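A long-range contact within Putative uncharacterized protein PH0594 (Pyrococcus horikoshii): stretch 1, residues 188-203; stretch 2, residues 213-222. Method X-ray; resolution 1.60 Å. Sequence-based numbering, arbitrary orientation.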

ATOM      1  N   PRO A 188       2.774 -43.000  17.004  1.00 15.73           N
ATOM      2  CA  PRO A 188       1.599 -43.682  17.564  1.00 15.41           C
ATOM      3  C   PRO A 188       1.366 -45.024  16.894  1.00 15.66           C
ATOM      4  O   PRO A 188       1.429 -45.156  15.655  1.00 16.25           O
ATOM      5  CB  PRO A 188       0.479 -42.671  17.280  1.00 17.08           C
ATOM      6  CG  PRO A 188       1.093 -41.338  17.152  1.00 15.34           C
ATOM      7  CD  PRO A 188       2.430 -41.676  16.456  1.00 16.78           C
ATOM      8  N   HIS A 189       1.052 -46.052  17.683  1.00 16.24           N
ATOM      9  CA  HIS A 189       0.807 -47.344  17.134  1.00 16.43           C
ATOM     10  C   HIS A 189      -0.564 -47.385  16.486  1.00 17.73           C
ATOM     11  O   HIS A 189      -1.475 -46.889  17.078  1.00 18.12           O
ATOM     12  CB  HIS A 189       0.891 -48.412  18.268  1.00 17.29           C
ATOM     13  CG  HIS A 189       0.636 -49.787  17.775  1.00 19.40           C
ATOM     14  ND1 HIS A 189       1.598 -50.599  17.276  1.00 22.19           N
ATOM     15  CD2 HIS A 189      -0.570 -50.514  17.699  1.00 21.16           C
ATOM     16  CE1 HIS A 189       1.012 -51.757  16.879  1.00 27.36           C
ATOM     17  NE2 HIS A 189      -0.306 -51.670  17.122  1.00 24.45           N
ATOM     18  N   ARG A 190      -0.655 -48.057  15.355  1.00 16.23           N
ATOM     19  CA  ARG A 190      -1.952 -48.102  14.652  1.00 16.44           C
ATOM     20  C   ARG A 190      -2.641 -49.459  14.799  1.00 18.05           C
ATOM     21  O   ARG A 190      -2.085 -50.482  14.358  1.00 20.10           O
ATOM     22  CB  ARG A 190      -1.828 -47.744  13.184  1.00 19.95           C
ATOM     23  CG  ARG A 190      -3.222 -47.577  12.531  1.00 22.99           C
ATOM     24  CD  ARG A 190      -3.091 -47.230  11.006  1.00 23.35           C
ATOM     25  NE  ARG A 190      -2.462 -45.918  10.754  1.00 25.53           N
ATOM     26  CZ  ARG A 190      -3.157 -44.768  10.748  1.00 24.98           C
ATOM     27  NH1 ARG A 190      -4.419 -44.792  10.960  1.00 24.60           N
ATOM     28  NH2 ARG A 190      -2.524 -43.625  10.609  1.00 29.20           N
ATOM     29  N   ASP A 191      -3.836 -49.484  15.372  1.00 17.12           N
ATOM     30  CA  ASP A 191      -4.742 -50.672  15.315  1.00 20.95           C
ATOM     31  C   ASP A 191      -5.921 -50.319  14.391  1.00 19.42           C
ATOM     32  O   ASP A 191      -5.654 -50.048  13.233  1.00 21.75           O
ATOM     33  CB  ASP A 191      -5.200 -51.071  16.688  1.00 19.77           C
ATOM     34  CG  ASP A 191      -3.968 -51.612  17.576  1.00 21.57           C
ATOM     35  OD1 ASP A 191      -3.196 -52.343  17.077  1.00 23.70           O
ATOM     36  OD2 ASP A 191      -3.978 -51.301  18.695  1.00 23.76           O
ATOM     37  N   VAL A 192      -7.168 -50.263  14.863  1.00 18.11           N
ATOM     38  CA  VAL A 192      -8.309 -49.843  13.914  1.00 17.72           C
ATOM     39  C   VAL A 192      -8.130 -48.316  13.653  1.00 16.73           C
ATOM     40  O   VAL A 192      -8.243 -47.890  12.532  1.00 17.53           O
ATOM     41  CB  VAL A 192      -9.625 -50.153  14.538  1.00 17.66           C
ATOM     42  CG1 VAL A 192     -10.785 -49.570  13.707  1.00 16.87           C
ATOM     43  CG2 VAL A 192      -9.797 -51.695  14.612  1.00 20.27           C
ATOM     44  N   ILE A 193      -7.680 -47.607  14.690  1.00 16.34           N
ATOM     45  CA  ILE A 193      -7.279 -46.250  14.640  1.00 15.94           C
ATOM     46  C   ILE A 193      -5.936 -46.110  15.318  1.00 16.27           C
ATOM     47  O   ILE A 193      -5.469 -47.020  16.038  1.00 16.13           O
ATOM     48  CB  ILE A 193      -8.310 -45.324  15.271  1.00 16.28           C
ATOM     49  CG1 ILE A 193      -8.547 -45.534  16.755  1.00 17.42           C
ATOM     50  CG2 ILE A 193      -9.680 -45.557  14.508  1.00 17.87           C
ATOM     51  CD1 ILE A 193      -9.350 -44.394  17.489  1.00 21.59           C
ATOM     52  N   PRO A 194      -5.271 -44.961  15.173  1.00 15.62           N
ATOM     53  CA  PRO A 194      -4.055 -44.737  15.986  1.00 14.97           C
ATOM     54  C   PRO A 194      -4.353 -44.690  17.469  1.00 17.06           C
ATOM     55  O   PRO A 194      -5.344 -44.112  17.894  1.00 16.75           O
ATOM     56  CB  PRO A 194      -3.491 -43.383  15.465  1.00 15.28           C
ATOM     57  CG  PRO A 194      -4.170 -43.182  14.162  1.00 15.06           C
ATOM     58  CD  PRO A 194      -5.542 -43.825  14.290  1.00 15.08           C
ATOM     59  N   ARG A 195      -3.484 -45.315  18.249  1.00 15.36           N
ATOM     60  CA  ARG A 195      -3.664 -45.417  19.712  1.00 17.06           C
ATOM     61  C   ARG A 195      -3.024 -44.260  20.479  1.00 16.31           C
ATOM     62  O   ARG A 195      -2.085 -44.390  21.325  1.00 15.80           O
ATOM     63  CB  ARG A 195      -3.174 -46.776  20.168  1.00 17.14           C
ATOM     64  CG  ARG A 195      -3.663 -47.942  19.407  1.00 18.28           C
ATOM     65  CD  ARG A 195      -5.183 -48.144  19.518  1.00 19.42           C
ATOM     66  NE  ARG A 195      -5.743 -48.251  20.862  1.00 19.63           N
ATOM     67  CZ  ARG A 195      -5.805 -49.411  21.529  1.00 20.11           C
ATOM     68  NH1 ARG A 195      -5.273 -50.508  21.028  1.00 22.60           N
ATOM     69  NH2 ARG A 195      -6.374 -49.423  22.723  1.00 23.55           N
ATOM     70  N   TYR A 196      -3.496 -43.057  20.164  1.00 16.12           N
ATOM     71  CA  TYR A 196      -2.942 -41.846  20.695  1.00 17.79           C
ATOM     72  C   TYR A 196      -2.943 -41.825  22.184  1.00 18.26           C
ATOM     73  O   TYR A 196      -3.905 -42.263  22.747  1.00 19.38           O
ATOM     74  CB  TYR A 196      -3.787 -40.685  20.253  1.00 17.63           C
ATOM     75  CG  TYR A 196      -3.839 -40.434  18.767  1.00 17.86           C
ATOM     76  CD1 TYR A 196      -5.019 -40.606  18.059  1.00 19.48           C
ATOM     77  CD2 TYR A 196      -2.706 -40.102  18.093  1.00 18.56           C
ATOM     78  CE1 TYR A 196      -5.044 -40.315  16.701  1.00 17.73           C
ATOM     79  CE2 TYR A 196      -2.714 -39.845  16.705  1.00 16.31           C
ATOM     80  CZ  TYR A 196      -3.932 -39.910  16.027  1.00 17.16           C
ATOM     81  OH  TYR A 196      -3.888 -39.663  14.655  1.00 20.22           O
ATOM     82  N   PHE A 197      -1.808 -41.459  22.787  1.00 19.51           N
ATOM     83  CA  PHE A 197      -1.622 -41.317  24.280  1.00 18.28           C
ATOM     84  C   PHE A 197      -1.636 -42.681  24.957  1.00 19.75           C
ATOM     85  O   PHE A 197      -1.595 -42.755  26.166  1.00 22.29           O
ATOM     86  CB  PHE A 197      -2.536 -40.286  24.975  1.00 25.00           C
ATOM     87  CG  PHE A 197      -2.331 -38.880  24.522  1.00 28.73           C
ATOM     88  CD1 PHE A 197      -3.026 -38.392  23.425  1.00 33.97           C
ATOM     89  CD2 PHE A 197      -1.478 -38.032  25.216  1.00 41.37           C
ATOM     90  CE1 PHE A 197      -2.866 -37.087  22.978  1.00 39.57           C
ATOM     91  CE2 PHE A 197      -1.291 -36.716  24.770  1.00 41.98           C
ATOM     92  CZ  PHE A 197      -1.985 -36.247  23.671  1.00 39.30           C
ATOM     93  N   LYS A 198      -1.658 -43.770  24.226  1.00 16.77           N
ATOM     94  CA  LYS A 198      -1.740 -45.117  24.752  1.00 19.11           C
ATOM     95  C   LYS A 198      -0.664 -46.080  24.292  1.00 17.91           C
ATOM     96  O   LYS A 198       0.068 -46.646  25.189  1.00 17.34           O
ATOM     97  CB  LYS A 198      -3.110 -45.781  24.605  1.00 21.76           C
ATOM     98  CG  LYS A 198      -3.108 -47.270  25.078  1.00 29.25           C
ATOM     99  CD  LYS A 198      -3.431 -47.486  26.525  1.00 33.47           C
ATOM    100  CE  LYS A 198      -4.915 -47.251  26.804  1.00 32.00           C
ATOM    101  NZ  LYS A 198      -6.031 -48.205  26.646  1.00 27.30           N
ATOM    102  N   TYR A 199      -0.489 -46.246  22.967  1.00 16.32           N
ATOM    103  CA  TYR A 199       0.580 -47.069  22.474  1.00 16.90           C
ATOM    104  C   TYR A 199       1.395 -46.420  21.383  1.00 15.25           C
ATOM    105  O   TYR A 199       0.851 -45.775  20.534  1.00 16.64           O
ATOM    106  CB  TYR A 199       0.039 -48.364  21.932  1.00 17.99           C
ATOM    107  CG  TYR A 199      -0.700 -49.215  22.978  1.00 21.88           C
ATOM    108  CD1 TYR A 199      -2.003 -49.549  22.800  1.00 26.04           C
ATOM    109  CD2 TYR A 199      -0.045 -49.753  24.101  1.00 23.69           C
ATOM    110  CE1 TYR A 199      -2.734 -50.293  23.757  1.00 28.33           C
ATOM    111  CE2 TYR A 199      -0.768 -50.569  25.024  1.00 26.69           C
ATOM    112  CZ  TYR A 199      -2.109 -50.853  24.815  1.00 31.78           C
ATOM    113  OH  TYR A 199      -2.926 -51.619  25.714  1.00 32.65           O
ATOM    114  N   TRP A 200       2.675 -46.661  21.400  1.00 14.56           N
ATOM    115  CA  TRP A 200       3.641 -46.195  20.403  1.00 15.67           C
ATOM    116  C   TRP A 200       4.506 -47.310  19.914  1.00 16.38           C
ATOM    117  O   TRP A 200       4.675 -48.341  20.563  1.00 15.29           O
ATOM    118  CB  TRP A 200       4.638 -45.206  21.096  1.00 14.82           C
ATOM    119  CG  TRP A 200       4.023 -43.877  21.451  1.00 14.64           C
ATOM    120  CD1 TRP A 200       3.998 -42.693  20.644  1.00 14.63           C
ATOM    121  CD2 TRP A 200       3.355 -43.527  22.695  1.00 16.10           C
ATOM    122  NE1 TRP A 200       3.383 -41.685  21.304  1.00 16.84           N
ATOM    123  CE2 TRP A 200       2.942 -42.133  22.563  1.00 15.36           C
ATOM    124  CE3 TRP A 200       2.970 -44.240  23.820  1.00 16.00           C
ATOM    125  CZ2 TRP A 200       2.262 -41.477  23.559  1.00 17.84           C
ATOM    126  CZ3 TRP A 200       2.346 -43.553  24.831  1.00 18.04           C
ATOM    127  CH2 TRP A 200       1.909 -42.227  24.669  1.00 16.82           C
ATOM    128  N   ASP A 201       5.047 -47.113  18.720  1.00 16.22           N
ATOM    129  CA  ASP A 201       6.166 -47.864  18.184  1.00 15.64           C
ATOM    130  C   ASP A 201       7.381 -46.937  18.206  1.00 16.77           C
ATOM    131  O   ASP A 201       7.214 -45.737  17.934  1.00 16.39           O
ATOM    132  CB  ASP A 201       5.897 -48.326  16.770  1.00 17.21           C
ATOM    133  CG  ASP A 201       4.625 -49.187  16.659  1.00 19.52           C
ATOM    134  OD1 ASP A 201       4.256 -49.866  17.632  1.00 17.76           O
ATOM    135  OD2 ASP A 201       4.067 -49.158  15.571  1.00 21.97           O
ATOM    136  N   ILE A 202       8.514 -47.425  18.626  1.00 14.96           N
ATOM    137  CA  ILE A 202       9.697 -46.604  18.755  1.00 15.82           C
ATOM    138  C   ILE A 202      10.808 -47.163  17.883  1.00 16.51           C
ATOM    139  O   ILE A 202      11.127 -48.368  17.895  1.00 17.28           O
ATOM    140  CB  ILE A 202      10.153 -46.520  20.247  1.00 15.79           C
ATOM    141  CG1 ILE A 202       9.002 -46.095  21.163  1.00 17.17           C
ATOM    142  CG2 ILE A 202      11.430 -45.664  20.452  1.00 15.84           C
ATOM    143  CD1 ILE A 202       9.326 -46.043  22.677  1.00 19.30           C
ATOM    144  N   TYR A 203      11.380 -46.258  17.093  1.00 17.55           N
ATOM    145  CA  TYR A 203      12.446 -46.620  16.135  1.00 17.71           C
ATOM    146  C   TYR A 203      13.731 -45.880  16.382  1.00 18.62           C
ATOM    147  O   TYR A 203      13.735 -44.798  16.931  1.00 16.51           O
ATOM    148  CB  TYR A 203      12.011 -46.292  14.710  1.00 18.96           C
ATOM    149  CG  TYR A 203      10.753 -46.920  14.294  1.00 18.02           C
ATOM    150  CD1 TYR A 203      10.760 -48.131  13.595  1.00 19.10           C
ATOM    151  CD2 TYR A 203       9.516 -46.309  14.575  1.00 19.31           C
ATOM    152  CE1 TYR A 203       9.557 -48.730  13.220  1.00 20.00           C
ATOM    153  CE2 TYR A 203       8.332 -46.917  14.178  1.00 20.38           C
ATOM    154  CZ  TYR A 203       8.385 -48.114  13.506  1.00 20.86           C
ATOM    155  OH  TYR A 203       7.202 -48.754  13.107  1.00 24.27           O
ATOM    156  N   LEU A 213      12.722 -50.454  17.843  1.00 21.41           N
ATOM    157  CA  LEU A 213      13.213 -50.789  19.167  1.00 22.38           C
ATOM    158  C   LEU A 213      12.115 -51.418  20.014  1.00 23.65           C
ATOM    159  O   LEU A 213      12.358 -52.324  20.842  1.00 24.47           O
ATOM    160  CB  LEU A 213      13.794 -49.535  19.902  1.00 22.25           C
ATOM    161  CG  LEU A 213      14.999 -48.820  19.358  1.00 25.24           C
ATOM    162  CD1 LEU A 213      15.272 -47.657  20.331  1.00 26.12           C
ATOM    163  CD2 LEU A 213      16.236 -49.793  19.313  1.00 27.17           C
ATOM    164  N   PHE A 214      10.933 -50.835  19.913  1.00 20.25           N
ATOM    165  CA  PHE A 214       9.781 -51.253  20.660  1.00 19.10           C
ATOM    166  C   PHE A 214       8.566 -51.249  19.832  1.00 19.25           C
ATOM    167  O   PHE A 214       8.319 -50.350  18.992  1.00 18.16           O
ATOM    168  CB  PHE A 214       9.477 -50.314  21.884  1.00 18.43           C
ATOM    169  CG  PHE A 214      10.532 -50.326  22.928  1.00 20.61           C
ATOM    170  CD1 PHE A 214      11.506 -49.351  22.938  1.00 21.65           C
ATOM    171  CD2 PHE A 214      10.620 -51.384  23.864  1.00 24.50           C
ATOM    172  CE1 PHE A 214      12.571 -49.368  23.838  1.00 27.03           C
ATOM    173  CE2 PHE A 214      11.677 -51.384  24.814  1.00 26.38           C
ATOM    174  CZ  PHE A 214      12.640 -50.380  24.780  1.00 24.60           C
ATOM    175  N   GLU A 215       7.653 -52.181  20.137  1.00 20.40           N
ATOM    176  CA  GLU A 215       6.422 -52.258  19.428  1.00 21.82           C
ATOM    177  C   GLU A 215       5.261 -52.236  20.395  1.00 20.60           C
ATOM    178  O   GLU A 215       5.231 -53.113  21.299  1.00 20.08           O
ATOM    179  CB  GLU A 215       6.445 -53.575  18.652  1.00 25.02           C
ATOM    180  CG  GLU A 215       5.105 -53.947  18.167  1.00 34.47           C
ATOM    181  CD  GLU A 215       4.883 -53.598  16.745  1.00 45.37           C
ATOM    182  OE1 GLU A 215       5.489 -54.330  15.901  1.00 50.69           O
ATOM    183  OE2 GLU A 215       4.046 -52.702  16.506  1.00 60.87           O
ATOM    184  N   LYS A 216       4.312 -51.333  20.204  1.00 19.41           N
ATOM    185  CA  LYS A 216       3.069 -51.213  20.988  1.00 18.64           C
ATOM    186  C   LYS A 216       3.356 -51.135  22.482  1.00 20.18           C
ATOM    187  O   LYS A 216       2.883 -51.994  23.303  1.00 19.51           O
ATOM    188  CB  LYS A 216       2.084 -52.319  20.621  1.00 20.30           C
ATOM    189  CG  LYS A 216       0.688 -52.045  21.067  1.00 22.65           C
ATOM    190  CD  LYS A 216      -0.303 -53.086  20.411  1.00 25.76           C
ATOM    191  CE  LYS A 216      -1.720 -52.796  20.737  1.00 30.32           C
ATOM    192  NZ  LYS A 216      -2.532 -53.505  19.648  1.00 32.56           N
ATOM    193  N   VAL A 217       4.149 -50.128  22.829  1.00 16.58           N
ATOM    194  CA  VAL A 217       4.523 -49.899  24.251  1.00 15.21           C
ATOM    195  C   VAL A 217       3.820 -48.604  24.691  1.00 16.06           C
ATOM    196  O   VAL A 217       3.429 -47.737  23.837  1.00 16.66           O
ATOM    197  CB  VAL A 217       6.004 -49.786  24.450  1.00 15.38           C
ATOM    198  CG1 VAL A 217       6.645 -51.203  24.327  1.00 15.10           C
ATOM    199  CG2 VAL A 217       6.593 -48.751  23.490  1.00 14.22           C
ATOM    200  N   SER A 218       3.662 -48.368  26.021  1.00 17.02           N
ATOM    201  CA  SER A 218       2.864 -47.210  26.471  1.00 16.78           C
ATOM    202  C   SER A 218       3.838 -46.177  26.996  1.00 15.78           C
ATOM    203  O   SER A 218       3.498 -45.402  27.904  1.00 16.16           O
ATOM    204  CB  SER A 218       1.863 -47.657  27.581  1.00 18.39           C
ATOM    205  OG  SER A 218       0.860 -48.483  27.015  1.00 18.30           O
ATOM    206  N   PHE A 219       5.047 -46.092  26.406  1.00 14.73           N
ATOM    207  CA  PHE A 219       5.968 -44.994  26.655  1.00 15.63           C
ATOM    208  C   PHE A 219       6.541 -44.479  25.372  1.00 15.31           C
ATOM    209  O   PHE A 219       6.433 -45.153  24.337  1.00 14.73           O
ATOM    210  CB  PHE A 219       7.066 -45.320  27.648  1.00 17.19           C
ATOM    211  CG  PHE A 219       7.766 -46.670  27.524  1.00 18.56           C
ATOM    212  CD1 PHE A 219       8.079 -47.370  28.712  1.00 22.23           C
ATOM    213  CD2 PHE A 219       8.333 -47.102  26.360  1.00 18.67           C
ATOM    214  CE1 PHE A 219       8.843 -48.558  28.635  1.00 26.89           C
ATOM    215  CE2 PHE A 219       9.056 -48.326  26.265  1.00 22.01           C
ATOM    216  CZ  PHE A 219       9.298 -49.017  27.402  1.00 25.15           C
ATOM    217  N   TYR A 220       7.040 -43.247  25.401  1.00 15.35           N
ATOM    218  CA  TYR A 220       7.749 -42.678  24.250  1.00 15.19           C
ATOM    219  C   TYR A 220       9.046 -42.080  24.740  1.00 16.86           C
ATOM    220  O   TYR A 220       9.253 -41.877  25.947  1.00 14.80           O
ATOM    221  CB  TYR A 220       6.821 -41.682  23.474  1.00 17.20           C
ATOM    222  CG  TYR A 220       6.375 -40.504  24.309  1.00 18.02           C
ATOM    223  CD1 TYR A 220       5.242 -40.593  25.122  1.00 19.07           C
ATOM    224  CD2 TYR A 220       6.994 -39.271  24.213  1.00 22.11           C
ATOM    225  CE1 TYR A 220       4.728 -39.523  25.828  1.00 22.80           C
ATOM    226  CE2 TYR A 220       6.507 -38.185  24.996  1.00 24.01           C
ATOM    227  CZ  TYR A 220       5.429 -38.355  25.821  1.00 24.58           C
ATOM    228  OH  TYR A 220       4.888 -37.312  26.594  1.00 30.34           O
ATOM    229  N   ALA A 221       9.966 -41.781  23.824  1.00 15.35           N
ATOM    230  CA  ALA A 221      11.313 -41.297  24.221  1.00 14.50           C
ATOM    231  C   ALA A 221      11.224 -39.751  24.445  1.00 16.41           C
ATOM    232  O   ALA A 221      10.619 -38.984  23.648  1.00 19.41           O
ATOM    233  CB  ALA A 221      12.349 -41.658  23.135  1.00 16.65           C
ATOM    234  N   ILE A 222      11.743 -39.299  25.550  1.00 16.82           N
ATOM    235  CA  ILE A 222      11.749 -37.897  25.916  1.00 18.56           C
ATOM    236  C   ILE A 222      13.144 -37.267  25.989  1.00 18.36           C
ATOM    237  O   ILE A 222      13.214 -36.014  25.855  1.00 22.40           O
ATOM    238  CB  ILE A 222      10.948 -37.645  27.230  1.00 17.64           C
ATOM    239  CG1 ILE A 222      11.444 -38.392  28.422  1.00 19.66           C
ATOM    240  CG2 ILE A 222       9.417 -37.850  26.919  1.00 16.47           C
ATOM    241  CD1 ILE A 222      11.016 -37.871  29.789  1.00 17.95           C
TER

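Two antiparallel bridges set the register between the stretches, W200 with V217 and I202 with F214, and the contact buries 853 Å² in all. Between the bridges stretch 1 has one residue, D201, and stretch 2 has two, E215 and K216, so the register shifts by one: a beta bulge. Stretch 2 turns a corner at E215, K216 and S218, and its strand 219-222 then runs at 40° to strand 200-203, with a closest axis approach of 7.2 Å.

Along stretch 1, contact begins at H189. Its ring lies over the aliphatic part of K216, with K216 CD 3.9 Å from the ring centroid and 24° off the normal, a CH-pi geometry. The ring also serves its own stretch: H189 ND1 donates to D201 OD1 (2.8 Å) and H189 NE2 to D191 OD1 (3.0 Å). The D191 carboxylate then receives the far end of K216 in a salt bridge, K216 NZ to D191 OD2 at 2.8 Å, with a weak hydrogen bond from K216 NZ to D191 OD1 at 2.9 Å. R195 NH1 binds D191 OD2 at 2.8 Å. D191 OD2 is thus shared by two cationic groups, which leaves R195 NH1 and K216 NZ 4.3 Å apart, like charges brought close by a common anion.

K198 contributes its carbonyl, which accepts a hydrogen bond from S218 OG (2.7 Å from K198 O). At Y199 the ring gives K216 a second aromatic face: K216 CG sits 4.1 Å from the centroid, 26° off the normal. The lysine chain, with all four chi angles t, runs past both rings to D191, and the residue has 120 Å² covered by stretch 1.

W200 forms the first bridge through W200 N to V217 O (2.8 Å, 161°) and V217 N to W200 O (2.9 Å, 164°). Its indole is covered by Y220, whose CB stands 3.9 Å above the five-membered ring centroid, only 4° off the normal. The Y220 ring itself meets the six-membered ring obliquely, planes at 41° and centroids 4.9 Å apart.

In the bulge, D201 OD1 accepts from K216 N (3.0 Å, 157°), so a side chain caters for a backbone amide where the register shifts. D201 OD1 and E215 OE2 are 3.1 Å apart, but both are acceptors and this is no hydrogen bond.

I202 closes the second bridge: I202 N to F214 O (3.0 Å, 166°) and F214 N to I202 O (3.2 Å, 167°). I202 O also accepts from L213 N at 2.6 Å. On the face shared with W200, F214 and V217, I202 CD1 meets V217 CG2 (3.9 Å) and F214 CD1 (4.0 Å); it also reaches F219 CD2 (4.0 Å), in an apolar cluster around the buried I202. Y203 turns its CA-to-CB bond away and adds little.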